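Local coordinates for hypothetical 33.3 KDA protein IN ade3-ser2 intergenic region (Saccharomyces cerevisiae, PDB 1ODF) that is probably an ATP-dependent kinase of the GLYK family whose phosphate acceptor is not yet known, with a P-loop fold closely resembling bacterial pantothenate kinase, at residues L158-Q170 / Y248-V260. Residues are numbered along the deposited sequence; the frame is centred on the assembly and turned at random.
Sequences LEGWFLGFNPILQ and YMPSYKLYLNDFV
The indole of Trp161 lies between two aromatic rings: the edge of Phe162, at CD2, lies over the rim of one face, while Tyr248 turns its edge into the other in a T-shaped pair, planes at 81°, with Tyr248 CD1 3.4 Å from Trp161 CZ2. Trp161 in turn points its own edge at the face of Tyr252, an offset edge-to-face contact, and CB of Ser251 sits near the indole plane. This is one of two aromatic clusters by which a P-loop kinase fold seats a helix, here 249-262, on the loop leaving a central parallel strand, 155-160, without one direct hydrogen bond between the two segments. The Trp161 side chain leaves the backbone toward the helix, and a chi1 of 64°, with CG between the backbone N and carbonyl carbon, brings the indole against Tyr248 and Tyr252.

In the second cluster, CA of Phe162 covers the centre of one face of the Phe165 ring, and Phe259 CD1 meets its edge in plane, 3.4 Å from Phe165 CE1. Tyr255 CB packs obliquely 3.6 Å from Phe165 CG. Phe259 presents a face to the type II turn 162-165, its CZ lying 3.3 Å from Leu163 O, a carbonyl hydrogen-bonded to Ser37. Gly164 completes this fit: its phi is positive, and its CA comes 3.5 Å from Phe259 CE2.

The first cluster borders the predicted ATP site: Trp161 touches Lys44 of the Walker A loop, Tyr252 OH hydrogen-bonds Gln40, and the nearest side-chain atom of Tyr248 is about 4 Å from a bound sulfate, probably from the crystallisation liquor. At the far end, Ile168 CD1 rests on Leu254 CD2, and Tyr255 OH is hydrogen-bonded to Asn186 OD1. Water supplies the polar link, one molecule accepting from Asn166 N at 2.9 Å and donating to Tyr255 O at 3.1 Å.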
# COMPACT_ATOMS: atom_id res chain seq x y z
N LEU A 158 -5.29 5.67 0.47
CA LEU A 158 -3.99 5.16 0.88
C LEU A 158 -3.68 3.94 -0.01
O LEU A 158 -4.58 3.14 -0.31
CB LEU A 158 -4.00 4.75 2.36
CG LEU A 158 -2.67 4.24 2.92
CD1 LEU A 158 -1.63 5.37 2.92
CD2 LEU A 158 -2.87 3.70 4.32
N GLU A 159 -2.43 3.82 -0.44
CA GLU A 159 -2.04 2.71 -1.30
C GLU A 159 -0.67 2.13 -0.97
O GLU A 159 0.25 2.86 -0.59
CB GLU A 159 -2.06 3.16 -2.77
CG GLU A 159 -0.93 4.11 -3.14
CD GLU A 159 0.37 3.40 -3.51
OE1 GLU A 159 1.41 4.08 -3.54
OE2 GLU A 159 0.35 2.17 -3.79
N GLY A 160 -0.56 0.81 -1.12
CA GLY A 160 0.68 0.10 -0.86
C GLY A 160 0.59 -1.31 -1.41
O GLY A 160 -0.50 -1.81 -1.70
N TRP A 161 1.74 -1.96 -1.57
CA TRP A 161 1.79 -3.31 -2.11
C TRP A 161 1.41 -4.38 -1.08
O TRP A 161 1.13 -5.52 -1.46
CB TRP A 161 3.20 -3.62 -2.67
CG TRP A 161 4.26 -3.62 -1.63
CD1 TRP A 161 4.98 -2.54 -1.19
CD2 TRP A 161 4.66 -4.73 -0.82
NE1 TRP A 161 5.79 -2.91 -0.13
CE2 TRP A 161 5.60 -4.25 0.12
CE3 TRP A 161 4.29 -6.08 -0.78
CZ2 TRP A 161 6.19 -5.07 1.08
CZ3 TRP A 161 4.88 -6.89 0.18
CH2 TRP A 161 5.81 -6.39 1.09
N PHE A 162 1.40 -4.02 0.20
CA PHE A 162 1.04 -4.98 1.26
C PHE A 162 -0.16 -4.58 2.13
O PHE A 162 -0.39 -5.17 3.19
CB PHE A 162 2.26 -5.23 2.15
CG PHE A 162 2.68 -4.03 2.96
CD1 PHE A 162 2.21 -3.85 4.26
CD2 PHE A 162 3.55 -3.09 2.43
CE1 PHE A 162 2.60 -2.74 5.03
CE2 PHE A 162 3.95 -1.96 3.18
CZ PHE A 162 3.47 -1.79 4.48
N LEU A 163 -0.92 -3.58 1.69
CA LEU A 163 -2.08 -3.16 2.46
C LEU A 163 -3.12 -4.28 2.50
O LEU A 163 -3.50 -4.84 1.47
CB LEU A 163 -2.70 -1.90 1.85
CG LEU A 163 -1.83 -0.65 1.72
CD1 LEU A 163 -2.71 0.53 1.31
CD2 LEU A 163 -1.13 -0.35 3.03
N GLY A 164 -3.57 -4.62 3.71
CA GLY A 164 -4.56 -5.67 3.83
C GLY A 164 -3.98 -6.98 4.36
O GLY A 164 -4.73 -7.81 4.87
N PHE A 165 -2.66 -7.15 4.24
CA PHE A 165 -2.02 -8.37 4.74
C PHE A 165 -2.18 -8.39 6.26
O PHE A 165 -2.07 -7.36 6.92
CB PHE A 165 -0.52 -8.38 4.40
CG PHE A 165 -0.22 -8.50 2.94
CD1 PHE A 165 -1.24 -8.45 1.98
CD2 PHE A 165 1.11 -8.62 2.50
CE1 PHE A 165 -0.94 -8.51 0.61
CE2 PHE A 165 1.42 -8.68 1.14
CZ PHE A 165 0.39 -8.62 0.19
N ASN A 166 -2.42 -9.57 6.81
CA ASN A 166 -2.58 -9.70 8.25
C ASN A 166 -1.57 -10.65 8.88
O ASN A 166 -1.26 -11.71 8.33
CB ASN A 166 -4.01 -10.15 8.60
CG ASN A 166 -5.06 -9.10 8.25
OD1 ASN A 166 -4.94 -7.94 8.62
ND2 ASN A 166 -6.09 -9.51 7.53
N PRO A 167 -1.04 -10.26 10.04
CA PRO A 167 -0.05 -11.08 10.75
C PRO A 167 -0.54 -12.45 11.15
O PRO A 167 -1.73 -12.65 11.43
CB PRO A 167 0.30 -10.21 11.96
CG PRO A 167 -0.95 -9.40 12.19
CD PRO A 167 -1.34 -9.03 10.78
N ILE A 168 0.38 -13.41 11.13
CA ILE A 168 0.07 -14.77 11.55
C ILE A 168 -0.01 -14.62 13.06
O ILE A 168 0.90 -14.07 13.68
CB ILE A 168 1.21 -15.74 11.21
CG1 ILE A 168 1.51 -15.69 9.70
CG2 ILE A 168 0.82 -17.15 11.65
CD1 ILE A 168 0.29 -15.97 8.82
N LEU A 169 -1.10 -15.09 13.66
CA LEU A 169 -1.27 -14.93 15.09
C LEU A 169 -1.04 -16.19 15.91
O LEU A 169 -0.48 -16.14 17.00
CB LEU A 169 -2.66 -14.39 15.39
CG LEU A 169 -2.92 -13.01 14.78
CD1 LEU A 169 -4.36 -12.58 15.07
CD2 LEU A 169 -1.91 -12.01 15.34
N GLN A 170 -1.47 -17.32 15.37
CA GLN A 170 -1.35 -18.57 16.09
C GLN A 170 -0.42 -19.58 15.43
O GLN A 170 -0.29 -19.61 14.21
CB GLN A 170 -2.73 -19.19 16.24
CG GLN A 170 -2.74 -20.39 17.15
CD GLN A 170 -3.68 -21.50 16.68
OE1 GLN A 170 -3.37 -22.24 15.74
NE2 GLN A 170 -4.84 -21.61 17.33
N TYR A 248 10.84 -9.42 -1.14
CA TYR A 248 9.39 -9.31 -0.99
C TYR A 248 8.62 -10.62 -1.15
O TYR A 248 7.54 -10.78 -0.58
CB TYR A 248 8.85 -8.29 -1.99
CG TYR A 248 9.38 -6.89 -1.76
CD1 TYR A 248 8.64 -5.95 -1.05
CD2 TYR A 248 10.63 -6.51 -2.26
CE1 TYR A 248 9.12 -4.65 -0.85
CE2 TYR A 248 11.12 -5.22 -2.06
CZ TYR A 248 10.36 -4.29 -1.35
OH TYR A 248 10.84 -3.02 -1.15
N MET A 249 9.17 -11.56 -1.92
CA MET A 249 8.52 -12.84 -2.15
C MET A 249 8.04 -13.60 -0.91
O MET A 249 6.97 -14.21 -0.92
CB MET A 249 9.44 -13.75 -2.97
CG MET A 249 9.36 -13.50 -4.46
SD MET A 249 7.70 -13.85 -5.06
CE MET A 249 7.40 -12.38 -6.01
N PRO A 250 8.83 -13.59 0.18
CA PRO A 250 8.38 -14.32 1.38
C PRO A 250 7.03 -13.77 1.86
O PRO A 250 6.11 -14.53 2.18
CB PRO A 250 9.50 -14.07 2.38
CG PRO A 250 10.72 -13.99 1.49
CD PRO A 250 10.22 -13.13 0.35
N SER A 251 6.91 -12.44 1.90
CA SER A 251 5.67 -11.80 2.32
C SER A 251 4.51 -12.23 1.43
O SER A 251 3.44 -12.57 1.91
CB SER A 251 5.82 -10.29 2.28
OG SER A 251 6.72 -9.86 3.28
N TYR A 252 4.74 -12.19 0.12
CA TYR A 252 3.72 -12.58 -0.85
C TYR A 252 3.24 -14.00 -0.59
O TYR A 252 2.04 -14.24 -0.46
CB TYR A 252 4.27 -12.47 -2.29
CG TYR A 252 4.34 -11.05 -2.81
CD1 TYR A 252 5.50 -10.57 -3.44
CD2 TYR A 252 3.26 -10.18 -2.68
CE1 TYR A 252 5.57 -9.26 -3.91
CE2 TYR A 252 3.32 -8.87 -3.14
CZ TYR A 252 4.47 -8.41 -3.75
OH TYR A 252 4.54 -7.09 -4.18
N LYS A 253 4.19 -14.93 -0.49
CA LYS A 253 3.88 -16.33 -0.25
C LYS A 253 3.12 -16.55 1.06
O LYS A 253 2.25 -17.42 1.14
CB LYS A 253 5.16 -17.17 -0.22
CG LYS A 253 5.96 -17.15 -1.50
CD LYS A 253 7.19 -18.04 -1.38
CE LYS A 253 7.97 -18.09 -2.69
NZ LYS A 253 9.11 -19.08 -2.65
N LEU A 254 3.45 -15.77 2.09
CA LEU A 254 2.80 -15.92 3.37
C LEU A 254 1.39 -15.31 3.48
O LEU A 254 0.47 -15.97 3.96
CB LEU A 254 3.66 -15.31 4.48
CG LEU A 254 3.99 -16.18 5.70
CD1 LEU A 254 4.36 -15.27 6.86
CD2 LEU A 254 2.82 -17.06 6.07
N TYR A 255 1.22 -14.07 3.02
CA TYR A 255 -0.06 -13.36 3.17
C TYR A 255 -0.99 -13.15 1.98
O TYR A 255 -2.20 -13.01 2.18
CB TYR A 255 0.20 -11.97 3.77
CG TYR A 255 1.21 -11.93 4.89
CD1 TYR A 255 2.47 -11.35 4.71
CD2 TYR A 255 0.89 -12.43 6.15
CE1 TYR A 255 3.38 -11.26 5.76
CE2 TYR A 255 1.79 -12.34 7.22
CZ TYR A 255 3.03 -11.75 7.02
OH TYR A 255 3.90 -11.65 8.08
N LEU A 256 -0.46 -13.11 0.77
CA LEU A 256 -1.30 -12.83 -0.40
C LEU A 256 -2.57 -13.66 -0.55
O LEU A 256 -3.63 -13.13 -0.87
CB LEU A 256 -0.48 -12.92 -1.69
CG LEU A 256 -1.24 -12.40 -2.93
CD1 LEU A 256 -1.55 -10.90 -2.74
CD2 LEU A 256 -0.41 -12.61 -4.19
N ASN A 257 -2.47 -14.96 -0.30
CA ASN A 257 -3.63 -15.83 -0.44
C ASN A 257 -4.80 -15.48 0.50
O ASN A 257 -5.90 -15.19 0.04
CB ASN A 257 -3.20 -17.28 -0.25
CG ASN A 257 -4.32 -18.26 -0.56
OD1 ASN A 257 -5.43 -17.86 -0.91
ND2 ASN A 257 -4.02 -19.54 -0.45
N ASP A 258 -4.57 -15.52 1.81
CA ASP A 258 -5.63 -15.20 2.77
C ASP A 258 -6.20 -13.81 2.48
O ASP A 258 -7.42 -13.63 2.42
CB ASP A 258 -5.11 -15.21 4.21
CG ASP A 258 -4.46 -16.53 4.58
OD1 ASP A 258 -5.01 -17.59 4.20
OD2 ASP A 258 -3.40 -16.49 5.26
N PHE A 259 -5.31 -12.85 2.29
CA PHE A 259 -5.73 -11.49 2.01
C PHE A 259 -6.66 -11.38 0.80
O PHE A 259 -7.78 -10.89 0.92
CB PHE A 259 -4.51 -10.59 1.79
CG PHE A 259 -4.84 -9.27 1.17
CD1 PHE A 259 -4.23 -8.88 -0.02
CD2 PHE A 259 -5.81 -8.45 1.74
CE1 PHE A 259 -4.58 -7.68 -0.64
CE2 PHE A 259 -6.17 -7.25 1.13
CZ PHE A 259 -5.55 -6.87 -0.06
N VAL A 260 -6.20 -11.83 -0.35
CA VAL A 260 -7.03 -11.74 -1.56
C VAL A 260 -8.31 -12.56 -1.49
O VAL A 260 -9.38 -12.09 -1.87
CB VAL A 260 -6.22 -12.15 -2.82
CG1 VAL A 260 -7.11 -12.13 -4.05
CG2 VAL A 260 -5.03 -11.21 -3.00
O HOH W 1 -2.88 -11.77 4.99
O HOH W 2 -2.34 -13.74 7.09